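Local atomic coordinates of enolase from the environmental genome shotgun sequencing of the Sargasso Sea (PDB entry 2QGY), a protein that is of unknown specific function but, as a magnesium-binding member of the enolase superfamily, probably abstracts a proton alpha to a carboxylate in its substrate. Residues Asp28-Asn32 with Cys142-Lys148. Numbering follows the deposited sequence.
Sequences DQWSN and CWSDLKK
Two irregular loops meet with Ser-31 and Ser-144 closest in register, their CA atoms 4.9 Å apart. Residues 142-144 are extended; Asp-145 breaks this run with phi/psi near -90/-4. Asp-145, chi1 p, accepts at OD1 from Ser-31 OG (2.8 Å) and Asn-32 N (2.9 Å), and at OD2 from Asn-32 ND2 (2.8 Å), so one carboxylate gathers both residues. Ser-144 OG donates to Trp-30 O (2.7 Å) and accepts from Leu-146 N (3.0 Å), closing an ST turn. Trp-30, chi1 t, directs NE1 to Trp-143 O (3.0 Å). Over one face of its indole, CH-pi contacts place Lys-148 CE 3.7 Å from the six-membered and Ser-144 CB 4.0 Å from the five-membered ring centroid; Cys-142 SG makes an oblique sulfur-aromatic contact, 3.7 Å from Trp-30 CZ2. Leu-146 CD1 packs 3.7 Å from Ser-31 CA. The contact joins loop 21-37 to the loop between strand 135-141 and helix 150-162, an enolase-superfamily domain interface where an N-terminal capping-domain loop meets a beta-to-alpha loop of the TIM-like barrel.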
loop_
_atom_site.group_PDB
_atom_site.type_symbol
_atom_site.label_atom_id
_atom_site.label_comp_id
_atom_site.label_asym_id
_atom_site.label_seq_id
_atom_site.Cartn_x
_atom_site.Cartn_y
_atom_site.Cartn_z
ATOM N N ASP A 28 4.222 -26.689 20.081
ATOM C CA ASP A 28 4.807 -27.959 19.582
ATOM C C ASP A 28 5.921 -27.737 18.553
ATOM O O ASP A 28 6.244 -28.637 17.753
ATOM C CB ASP A 28 3.711 -28.903 19.021
ATOM C CG ASP A 28 2.486 -28.982 19.932
ATOM O OD1 ASP A 28 2.655 -29.333 21.117
ATOM O OD2 ASP A 28 1.352 -28.693 19.464
ATOM N N GLN A 29 6.529 -26.542 18.587
ATOM C CA GLN A 29 7.645 -26.209 17.704
ATOM C C GLN A 29 7.241 -26.397 16.229
ATOM O O GLN A 29 8.054 -26.764 15.374
ATOM C CB GLN A 29 8.920 -27.002 18.081
ATOM C CG GLN A 29 9.318 -26.835 19.571
ATOM C CD GLN A 29 8.540 -27.739 20.497
ATOM O OE1 GLN A 29 8.357 -28.920 20.208
ATOM N NE2 GLN A 29 8.043 -27.191 21.591
ATOM N N TRP A 30 5.962 -26.141 15.943
ATOM C CA TRP A 30 5.415 -26.384 14.599
ATOM C C TRP A 30 5.955 -25.369 13.572
ATOM O O TRP A 30 6.267 -25.734 12.425
ATOM C CB TRP A 30 3.871 -26.372 14.651
ATOM C CG TRP A 30 3.258 -26.318 13.282
ATOM C CD1 TRP A 30 2.599 -25.272 12.718
ATOM C CD2 TRP A 30 3.313 -27.351 12.282
ATOM N NE1 TRP A 30 2.199 -25.606 11.431
ATOM C CE2 TRP A 30 2.640 -26.865 11.139
ATOM C CE3 TRP A 30 3.870 -28.634 12.247
ATOM C CZ2 TRP A 30 2.508 -27.622 9.955
ATOM C CZ3 TRP A 30 3.732 -29.399 11.063
ATOM C CH2 TRP A 30 3.051 -28.885 9.948
ATOM N N SER A 31 6.081 -24.120 14.010
ATOM C CA SER A 31 6.534 -22.997 13.172
ATOM C C SER A 31 7.269 -21.934 14.008
ATOM O O SER A 31 7.339 -22.037 15.226
ATOM C CB SER A 31 5.304 -22.348 12.521
ATOM O OG SER A 31 5.682 -21.507 11.428
ATOM N N ASN A 32 7.836 -20.917 13.359
ATOM C CA ASN A 32 8.192 -19.686 14.077
ATOM C C ASN A 32 6.938 -18.831 14.027
ATOM O O ASN A 32 6.229 -18.811 13.006
ATOM C CB ASN A 32 9.364 -18.941 13.420
ATOM C CG ASN A 32 10.612 -19.814 13.257
ATOM O OD1 ASN A 32 11.118 -20.376 14.221
ATOM N ND2 ASN A 32 11.107 -19.922 12.017
ATOM N N CYS A 142 -3.281 -24.688 8.500
ATOM C CA CYS A 142 -2.085 -25.525 8.688
ATOM C C CYS A 142 -0.956 -24.999 7.810
ATOM O O CYS A 142 -0.907 -25.267 6.605
ATOM C CB CYS A 142 -2.361 -26.962 8.262
ATOM S SG CYS A 142 -1.028 -28.010 8.791
ATOM N N TRP A 143 -0.059 -24.226 8.404
ATOM C CA TRP A 143 1.021 -23.637 7.666
ATOM C C TRP A 143 2.251 -23.505 8.548
ATOM O O TRP A 143 2.135 -23.158 9.724
ATOM C CB TRP A 143 0.600 -22.233 7.192
ATOM C CG TRP A 143 1.635 -21.576 6.336
ATOM C CD1 TRP A 143 1.761 -21.666 4.965
ATOM C CD2 TRP A 143 2.703 -20.745 6.782
ATOM N NE1 TRP A 143 2.852 -20.943 4.542
ATOM C CE2 TRP A 143 3.434 -20.349 5.638
ATOM C CE3 TRP A 143 3.096 -20.254 8.046
ATOM C CZ2 TRP A 143 4.557 -19.511 5.718
ATOM C CZ3 TRP A 143 4.214 -19.434 8.120
ATOM C CH2 TRP A 143 4.922 -19.065 6.967
ATOM N N SER A 144 3.424 -23.768 7.981
ATOM C CA SER A 144 4.681 -23.527 8.707
ATOM C C SER A 144 5.793 -22.916 7.836
ATOM O O SER A 144 5.894 -23.205 6.639
ATOM C CB SER A 144 5.203 -24.801 9.364
ATOM O OG SER A 144 6.440 -24.529 10.025
ATOM N N ASP A 145 6.629 -22.088 8.452
ATOM C CA ASP A 145 7.805 -21.532 7.767
ATOM C C ASP A 145 9.049 -22.399 7.924
ATOM O O ASP A 145 10.097 -22.078 7.353
ATOM C CB ASP A 145 8.103 -20.094 8.211
ATOM C CG ASP A 145 8.627 -20.004 9.636
ATOM O OD1 ASP A 145 8.171 -20.798 10.488
ATOM O OD2 ASP A 145 9.478 -19.106 9.897
ATOM N N LEU A 146 8.927 -23.474 8.703
ATOM C CA LEU A 146 10.021 -24.425 8.921
ATOM C C LEU A 146 10.044 -25.530 7.873
ATOM O O LEU A 146 9.024 -25.861 7.266
ATOM C CB LEU A 146 9.915 -25.038 10.325
ATOM C CG LEU A 146 10.007 -24.075 11.515
ATOM C CD1 LEU A 146 9.766 -24.838 12.813
ATOM C CD2 LEU A 146 11.349 -23.374 11.538
ATOM N N LYS A 147 11.213 -26.121 7.671
ATOM C CA LYS A 147 11.350 -27.166 6.663
ATOM C C LYS A 147 10.728 -28.463 7.149
ATOM O O LYS A 147 11.090 -28.994 8.206
ATOM C CB LYS A 147 12.820 -27.366 6.263
ATOM C CG LYS A 147 13.362 -26.250 5.374
ATOM C CD LYS A 147 14.872 -26.368 5.144
ATOM C CE LYS A 147 15.376 -25.227 4.245
ATOM N NZ LYS A 147 16.721 -25.514 3.632
ATOM N N LYS A 148 9.765 -28.947 6.372
ATOM C CA LYS A 148 9.086 -30.211 6.654
ATOM C C LYS A 148 8.785 -30.950 5.361
ATOM O O LYS A 148 8.788 -30.360 4.267
ATOM C CB LYS A 148 7.783 -29.972 7.416
ATOM C CG LYS A 148 7.936 -29.071 8.607
ATOM C CD LYS A 148 6.629 -28.777 9.242
ATOM C CE LYS A 148 6.825 -27.834 10.417
ATOM N NZ LYS A 148 7.542 -28.426 11.579
HETATM O O HOH W 1 -0.594 -23.850 11.447
#